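PDB 3R2U: metallo-beta-lactamase family protein from Staphylococcus aureus, which probably acts as an iron-dependent hydrolase or persulfide dioxygenase-like enzyme, joining a metallo-beta-lactamase domain that binds iron(III) to rhodanese-like sequence. Local coordinates for residues 281-292 with 356-367. Residues are numbered along the deposited sequence; the frame is centred on the assembly and turned at random.
Sequences MNLYQPYTVYPA and QLIGYDDIAGYQ
Tyr-287 reaches across from the linking chain to the start of strand 363-367, where its OH accepts a 3.0 Å hydrogen bond from Ile-363 N. With CG set between the backbone N and the carbonyl carbon (chi1 63°), the ring stands over residues 361-363; Asp-361 O lies over one face, 3.2 Å from CZ, while the Gln-356 amide meets the ring edge, the two planes 78° apart. That amide is gripped at both ends. Gln-356 NE2 gives a nearly straight bond to Gln-285 O (2.9 Å), which it approaches from above the carbonyl plane, and another to Asp-361 OD1; OE1 takes protons from two waters, one of them bound to Tyr-284 OH. Asp-361 OD1 also forms a salt bridge with Arg-57, tying this end to the metallo-beta-lactamase domain.

Helix 345-356 finishes in a Schellman motif with Gly-359 as its C' residue, and the chain then enters strand 363-367, an outer strand of a four-stranded parallel sheet, an arrangement consistent with a rhodanese-like fold. Along this strand the packing is tight around Gly-365, whose bare CA faces Val-289 CG1 (3.7 Å) and Ala-292 CB. A single bridge joins Pro-291 to Tyr-366 through Tyr-366 N to Tyr-290 O and Ala-292 N to Tyr-366 O (2.9 Å), and Pro-291 CA lies over the Tyr-366 ring face in a CH-pi contact. Tyr-366 OH continues to Asp-67 of the second subunit. Between Tyr-287 and this bridge Val-289 fills one side, while waters span the wider backbone gap: one lies between Thr-288 O and Ile-363 O, 2.8 Å from Ile-363 O; another accepts from Tyr-290 N and lies near Ala-364 O, each with more acceptors in reach than protons to give.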
ATOM      1  N   MET A 281     -16.938  21.265 -14.086  1.00 19.06           N
ATOM      2  CA  MET A 281     -15.692  21.034 -14.797  1.00 19.14           C
ATOM      3  C   MET A 281     -15.706  19.594 -15.302  1.00 19.85           C
ATOM      4  O   MET A 281     -16.653  18.861 -15.048  1.00 18.00           O
ATOM      5  CB  MET A 281     -14.487  21.277 -13.901  1.00 20.56           C
ATOM      6  CG  MET A 281     -14.332  20.255 -12.736  1.00 17.60           C
ATOM      7  SD  MET A 281     -12.817  20.536 -11.808  1.00 20.52           S
ATOM      8  CE  MET A 281     -11.601  20.301 -13.097  1.00 17.69           C
ATOM      9  N   ASN A 282     -14.640  19.187 -15.979  1.00 20.12           N
ATOM     10  CA  ASN A 282     -14.537  17.836 -16.515  1.00 21.28           C
ATOM     11  C   ASN A 282     -14.672  16.773 -15.420  1.00 20.63           C
ATOM     12  O   ASN A 282     -14.345  17.021 -14.252  1.00 17.67           O
ATOM     13  CB  ASN A 282     -13.179  17.649 -17.206  1.00 21.30           C
ATOM     14  CG  ASN A 282     -13.060  18.438 -18.492  1.00 25.57           C
ATOM     15  OD1 ASN A 282     -14.040  18.904 -19.034  1.00 27.83           O
ATOM     16  ND2 ASN A 282     -11.838  18.587 -18.979  1.00 29.05           N
ATOM     17  N   LEU A 283     -15.148  15.595 -15.807  1.00 18.82           N
ATOM     18  CA  LEU A 283     -15.246  14.506 -14.873  1.00 18.96           C
ATOM     19  C   LEU A 283     -13.877  14.233 -14.279  1.00 18.23           C
ATOM     20  O   LEU A 283     -12.853  14.377 -14.930  1.00 17.67           O
ATOM     21  CB  LEU A 283     -15.757  13.237 -15.551  1.00 18.42           C
ATOM     22  CG  LEU A 283     -17.230  13.216 -15.985  1.00 22.05           C
ATOM     23  CD1 LEU A 283     -17.488  12.003 -16.917  1.00 23.71           C
ATOM     24  CD2 LEU A 283     -18.169  13.172 -14.752  1.00 16.89           C
ATOM     25  N   TYR A 284     -13.864  13.839 -13.023  1.00 17.85           N
ATOM     26  CA  TYR A 284     -12.631  13.434 -12.399  1.00 16.93           C
ATOM     27  C   TYR A 284     -12.090  12.127 -13.005  1.00 16.91           C
ATOM     28  O   TYR A 284     -12.832  11.146 -13.166  1.00 17.26           O
ATOM     29  CB  TYR A 284     -12.840  13.190 -10.891  1.00 16.43           C
ATOM     30  CG  TYR A 284     -11.727  12.403 -10.309  1.00 14.95           C
ATOM     31  CD1 TYR A 284     -10.481  12.985 -10.085  1.00 20.46           C
ATOM     32  CD2 TYR A 284     -11.890  11.062  -9.998  1.00 17.10           C
ATOM     33  CE1 TYR A 284      -9.437  12.252  -9.575  1.00 19.84           C
ATOM     34  CE2 TYR A 284     -10.854  10.325  -9.485  1.00 16.48           C
ATOM     35  CZ  TYR A 284      -9.640  10.919  -9.277  1.00 21.35           C
ATOM     36  OH  TYR A 284      -8.641  10.174  -8.770  1.00 21.54           O
ATOM     37  N   GLN A 285     -10.792  12.137 -13.293  1.00 15.93           N
ATOM     38  CA  GLN A 285     -10.040  10.954 -13.689  1.00 17.32           C
ATOM     39  C   GLN A 285      -8.594  11.118 -13.227  1.00 17.43           C
ATOM     40  O   GLN A 285      -8.005  12.201 -13.383  1.00 17.74           O
ATOM     41  CB  GLN A 285     -10.007  10.728 -15.212  1.00 18.37           C
ATOM     42  CG  GLN A 285     -11.319  10.457 -15.899  1.00 19.71           C
ATOM     43  CD  GLN A 285     -11.992   9.177 -15.463  1.00 20.23           C
ATOM     44  OE1 GLN A 285     -11.388   8.328 -14.822  1.00 18.45           O
ATOM     45  NE2 GLN A 285     -13.264   9.033 -15.823  1.00 18.27           N
ATOM     46  N   PRO A 286      -8.009  10.043 -12.669  1.00 17.23           N
ATOM     47  CA  PRO A 286      -6.609  10.104 -12.366  1.00 17.70           C
ATOM     48  C   PRO A 286      -5.858  10.225 -13.693  1.00 17.99           C
ATOM     49  O   PRO A 286      -6.416   9.902 -14.763  1.00 16.62           O
ATOM     50  CB  PRO A 286      -6.329   8.747 -11.713  1.00 19.14           C
ATOM     51  CG  PRO A 286      -7.355   7.836 -12.333  1.00 18.70           C
ATOM     52  CD  PRO A 286      -8.560   8.689 -12.493  1.00 18.01           C
ATOM     53  N   TYR A 287      -4.613  10.680 -13.629  1.00 16.95           N
ATOM     54  CA  TYR A 287      -3.797  10.813 -14.811  1.00 17.43           C
ATOM     55  C   TYR A 287      -2.329  10.642 -14.511  1.00 17.73           C
ATOM     56  O   TYR A 287      -1.900  10.775 -13.374  1.00 18.33           O
ATOM     57  CB  TYR A 287      -4.057  12.152 -15.518  1.00 16.73           C
ATOM     58  CG  TYR A 287      -3.714  13.399 -14.736  1.00 17.42           C
ATOM     59  CD1 TYR A 287      -4.602  13.934 -13.802  1.00 20.98           C
ATOM     60  CD2 TYR A 287      -2.529  14.084 -14.979  1.00 15.79           C
ATOM     61  CE1 TYR A 287      -4.294  15.122 -13.107  1.00 18.10           C
ATOM     62  CE2 TYR A 287      -2.220  15.239 -14.308  1.00 15.84           C
ATOM     63  CZ  TYR A 287      -3.106  15.762 -13.381  1.00 17.47           C
ATOM     64  OH  TYR A 287      -2.780  16.910 -12.732  1.00 15.98           O
ATOM     65  N   THR A 288      -1.554  10.356 -15.543  1.00 18.62           N
ATOM     66  CA  THR A 288      -0.131  10.137 -15.340  1.00 19.10           C
ATOM     67  C   THR A 288       0.653  11.439 -15.266  1.00 17.81           C
ATOM     68  O   THR A 288       0.365  12.408 -15.981  1.00 17.01           O
ATOM     69  CB  THR A 288       0.484   9.265 -16.463  1.00 19.19           C
ATOM     70  OG1 THR A 288       0.358   9.934 -17.727  1.00 17.99           O
ATOM     71  CG2 THR A 288      -0.213   7.902 -16.535  1.00 19.66           C
ATOM     72  N   VAL A 289       1.620  11.454 -14.355  1.00 18.75           N
ATOM     73  CA  VAL A 289       2.562  12.549 -14.213  1.00 18.03           C
ATOM     74  C   VAL A 289       3.950  11.926 -14.301  1.00 18.34           C
ATOM     75  O   VAL A 289       4.414  11.223 -13.383  1.00 18.34           O
ATOM     76  CB  VAL A 289       2.393  13.288 -12.917  1.00 19.73           C
ATOM     77  CG1 VAL A 289       3.436  14.387 -12.827  1.00 15.00           C
ATOM     78  CG2 VAL A 289       0.971  13.852 -12.832  1.00 17.63           C
ATOM     79  N   TYR A 290       4.579  12.149 -15.443  1.00 16.55           N
ATOM     80  CA  TYR A 290       5.852  11.574 -15.745  1.00 17.22           C
ATOM     81  C   TYR A 290       6.946  12.665 -15.805  1.00 16.98           C
ATOM     82  O   TYR A 290       6.655  13.871 -15.767  1.00 17.56           O
ATOM     83  CB  TYR A 290       5.782  10.788 -17.075  1.00 19.28           C
ATOM     84  CG  TYR A 290       4.928   9.506 -17.131  1.00 18.21           C
ATOM     85  CD1 TYR A 290       4.529   8.810 -15.979  1.00 22.56           C
ATOM     86  CD2 TYR A 290       4.660   8.906 -18.361  1.00 21.59           C
ATOM     87  CE1 TYR A 290       3.777   7.595 -16.076  1.00 21.67           C
ATOM     88  CE2 TYR A 290       3.933   7.713 -18.468  1.00 21.66           C
ATOM     89  CZ  TYR A 290       3.496   7.053 -17.335  1.00 23.31           C
ATOM     90  OH  TYR A 290       2.792   5.861 -17.495  1.00 20.57           O
ATOM     91  N   PRO A 291       8.208  12.254 -15.885  1.00 17.46           N
ATOM     92  CA  PRO A 291       9.268  13.280 -15.896  1.00 18.12           C
ATOM     93  C   PRO A 291       9.063  14.281 -17.001  1.00 18.81           C
ATOM     94  O   PRO A 291       8.645  13.905 -18.092  1.00 19.23           O
ATOM     95  CB  PRO A 291      10.541  12.470 -16.149  1.00 17.40           C
ATOM     96  CG  PRO A 291      10.222  11.106 -15.584  1.00 17.32           C
ATOM     97  CD  PRO A 291       8.755  10.893 -15.775  1.00 17.88           C
ATOM     98  N   ALA A 292       9.348  15.540 -16.718  1.00 20.03           N
ATOM     99  CA  ALA A 292       9.212  16.584 -17.720  1.00 23.78           C
ATOM    100  C   ALA A 292      10.553  17.248 -17.942  1.00 24.45           C
ATOM    101  O   ALA A 292      11.301  17.439 -17.013  1.00 25.45           O
ATOM    102  CB  ALA A 292       8.175  17.610 -17.278  1.00 22.65           C
ATOM    103  N   GLN A 356      -6.283  17.745  -7.659  1.00 14.66           N
ATOM    104  CA  GLN A 356      -7.528  17.444  -8.350  1.00 15.83           C
ATOM    105  C   GLN A 356      -8.714  17.669  -7.394  1.00 16.19           C
ATOM    106  O   GLN A 356      -9.832  17.943  -7.833  1.00 17.69           O
ATOM    107  CB  GLN A 356      -7.557  16.027  -8.894  1.00 15.22           C
ATOM    108  CG  GLN A 356      -6.459  15.722  -9.907  1.00 15.54           C
ATOM    109  CD  GLN A 356      -6.718  14.427 -10.639  1.00 15.69           C
ATOM    110  OE1 GLN A 356      -6.199  13.390 -10.273  1.00 16.43           O
ATOM    111  NE2 GLN A 356      -7.571  14.479 -11.637  1.00 12.32           N
ATOM    112  N   LEU A 357      -8.475  17.559  -6.095  1.00 15.39           N
ATOM    113  CA  LEU A 357      -9.538  17.795  -5.142  1.00 15.80           C
ATOM    114  C   LEU A 357      -9.922  19.285  -5.072  1.00 15.75           C
ATOM    115  O   LEU A 357     -10.987  19.625  -4.565  1.00 16.40           O
ATOM    116  CB  LEU A 357      -9.219  17.202  -3.773  1.00 14.06           C
ATOM    117  CG  LEU A 357      -8.988  15.686  -3.803  1.00 18.39           C
ATOM    118  CD1 LEU A 357      -8.885  15.149  -2.395  1.00 18.88           C
ATOM    119  CD2 LEU A 357     -10.080  14.932  -4.591  1.00 18.26           C
ATOM    120  N   ILE A 358      -9.064  20.165  -5.577  1.00 16.47           N
ATOM    121  CA  ILE A 358      -9.438  21.583  -5.715  1.00 17.14           C
ATOM    122  C   ILE A 358      -9.627  21.930  -7.194  1.00 17.61           C
ATOM    123  O   ILE A 358      -9.510  23.080  -7.612  1.00 17.55           O
ATOM    124  CB  ILE A 358      -8.495  22.578  -4.973  1.00 17.96           C
ATOM    125  CG1 ILE A 358      -7.055  22.484  -5.460  1.00 16.80           C
ATOM    126  CG2 ILE A 358      -8.543  22.334  -3.480  1.00 17.13           C
ATOM    127  CD1 ILE A 358      -6.210  23.680  -5.000  1.00 18.77           C
ATOM    128  N   GLY A 359      -9.950  20.919  -7.992  1.00 18.84           N
ATOM    129  CA  GLY A 359     -10.286  21.127  -9.397  1.00 17.16           C
ATOM    130  C   GLY A 359      -9.191  21.487 -10.369  1.00 17.13           C
ATOM    131  O   GLY A 359      -9.458  22.149 -11.404  1.00 17.95           O
ATOM    132  N   TYR A 360      -7.965  21.068 -10.073  1.00 16.71           N
ATOM    133  CA  TYR A 360      -6.816  21.339 -10.948  1.00 15.61           C
ATOM    134  C   TYR A 360      -6.305  20.007 -11.491  1.00 15.70           C
ATOM    135  O   TYR A 360      -5.825  19.166 -10.722  1.00 15.30           O
ATOM    136  CB  TYR A 360      -5.706  22.100 -10.206  1.00 15.16           C
ATOM    137  CG  TYR A 360      -4.559  22.440 -11.116  1.00 15.11           C
ATOM    138  CD1 TYR A 360      -4.612  23.566 -11.962  1.00 17.14           C
ATOM    139  CD2 TYR A 360      -3.446  21.621 -11.185  1.00 16.53           C
ATOM    140  CE1 TYR A 360      -3.565  23.859 -12.816  1.00 16.98           C
ATOM    141  CE2 TYR A 360      -2.401  21.905 -12.035  1.00 17.35           C
ATOM    142  CZ  TYR A 360      -2.468  23.013 -12.860  1.00 15.76           C
ATOM    143  OH  TYR A 360      -1.420  23.287 -13.702  1.00 18.98           O
ATOM    144  N   ASP A 361      -6.404  19.818 -12.811  1.00 15.53           N
ATOM    145  CA  ASP A 361      -6.035  18.545 -13.457  1.00 15.79           C
ATOM    146  C   ASP A 361      -4.871  18.707 -14.431  1.00 16.88           C
ATOM    147  O   ASP A 361      -4.630  17.826 -15.248  1.00 16.81           O
ATOM    148  CB  ASP A 361      -7.240  18.011 -14.286  1.00 16.54           C
ATOM    149  CG  ASP A 361      -8.422  17.568 -13.426  1.00 18.40           C
ATOM    150  OD1 ASP A 361      -8.269  17.306 -12.206  1.00 18.72           O
ATOM    151  OD2 ASP A 361      -9.520  17.455 -13.992  1.00 20.48           O
ATOM    152  N   ASP A 362      -4.142  19.811 -14.344  1.00 16.65           N
ATOM    153  CA  ASP A 362      -3.152  20.143 -15.372  1.00 18.04           C
ATOM    154  C   ASP A 362      -1.659  20.064 -14.997  1.00 17.10           C
ATOM    155  O   ASP A 362      -0.838  20.753 -15.606  1.00 16.98           O
ATOM    156  CB  ASP A 362      -3.489  21.520 -15.946  1.00 18.17           C
ATOM    157  CG  ASP A 362      -4.812  21.525 -16.706  1.00 22.53           C
ATOM    158  OD1 ASP A 362      -5.254  20.456 -17.134  1.00 26.27           O
ATOM    159  OD2 ASP A 362      -5.411  22.605 -16.883  1.00 30.23           O
ATOM    160  N   ILE A 363      -1.306  19.209 -14.047  1.00 15.99           N
ATOM    161  CA  ILE A 363       0.111  18.991 -13.726  1.00 16.82           C
ATOM    162  C   ILE A 363       0.699  18.383 -14.990  1.00 17.46           C
ATOM    163  O   ILE A 363       0.178  17.395 -15.520  1.00 17.62           O
ATOM    164  CB  ILE A 363       0.316  18.067 -12.545  1.00 15.99           C
ATOM    165  CG1 ILE A 363      -0.223  18.722 -11.278  1.00 17.64           C
ATOM    166  CG2 ILE A 363       1.801  17.739 -12.341  1.00 15.29           C
ATOM    167  CD1 ILE A 363       0.460  20.037 -10.904  1.00 18.75           C
ATOM    168  N   ALA A 364       1.751  19.001 -15.489  1.00 16.62           N
ATOM    169  CA  ALA A 364       2.372  18.578 -16.740  1.00 17.82           C
ATOM    170  C   ALA A 364       3.493  17.564 -16.579  1.00 18.60           C
ATOM    171  O   ALA A 364       3.804  16.835 -17.507  1.00 20.42           O
ATOM    172  CB  ALA A 364       2.871  19.796 -17.511  1.00 16.26           C
ATOM    173  N   GLY A 365       4.088  17.498 -15.406  1.00 18.63           N
ATOM    174  CA  GLY A 365       5.181  16.560 -15.193  1.00 18.33           C
ATOM    175  C   GLY A 365       5.955  16.920 -13.957  1.00 17.92           C
ATOM    176  O   GLY A 365       5.552  17.802 -13.227  1.00 17.96           O
ATOM    177  N   TYR A 366       7.042  16.203 -13.696  1.00 18.31           N
ATOM    178  CA  TYR A 366       7.823  16.454 -12.510  1.00 18.06           C
ATOM    179  C   TYR A 366       9.318  16.374 -12.793  1.00 19.74           C
ATOM    180  O   TYR A 366       9.741  15.880 -13.837  1.00 18.55           O
ATOM    181  CB  TYR A 366       7.458  15.469 -11.393  1.00 17.78           C
ATOM    182  CG  TYR A 366       8.001  14.050 -11.572  1.00 17.12           C
ATOM    183  CD1 TYR A 366       7.292  13.102 -12.286  1.00 15.59           C
ATOM    184  CD2 TYR A 366       9.217  13.668 -11.012  1.00 21.35           C
ATOM    185  CE1 TYR A 366       7.788  11.813 -12.471  1.00 16.40           C
ATOM    186  CE2 TYR A 366       9.720  12.382 -11.184  1.00 20.13           C
ATOM    187  CZ  TYR A 366       8.998  11.467 -11.929  1.00 20.36           C
ATOM    188  OH  TYR A 366       9.471  10.206 -12.102  1.00 18.95           O
ATOM    189  N   GLN A 367      10.095  16.947 -11.881  1.00 21.30           N
ATOM    190  CA  GLN A 367      11.543  16.835 -11.901  1.00 23.34           C
ATOM    191  C   GLN A 367      11.964  16.385 -10.508  1.00 23.00           C
ATOM    192  O   GLN A 367      11.351  16.759  -9.506  1.00 22.08           O
ATOM    193  CB  GLN A 367      12.257  18.131 -12.262  1.00 24.38           C
ATOM    194  CG  GLN A 367      12.109  18.597 -13.717  1.00 30.54           C
ATOM    195  CD  GLN A 367      11.117  19.724 -13.896  1.00 36.84           C
ATOM    196  OE1 GLN A 367      10.362  19.770 -14.881  1.00 45.53           O
ATOM    197  NE2 GLN A 367      11.122  20.656 -12.960  1.00 37.40           N
TER
HETATM  198  O   HOH W   1     -10.076  14.918 -14.524  1.00 15.96           O
HETATM  199  O   HOH W   2      -6.211  11.117  -8.579  1.00 23.13           O
HETATM  200  O   HOH W   3      -3.697  17.586 -10.371  1.00  9.22           O
HETATM  201  O   HOH W   4      -4.088  11.716 -10.983  1.00 19.79           O
HETATM  202  O   HOH W   5       1.230  15.067 -16.600  1.00 13.49           O
HETATM  203  O   HOH W   6       3.667  13.807 -17.526  1.00 11.46           O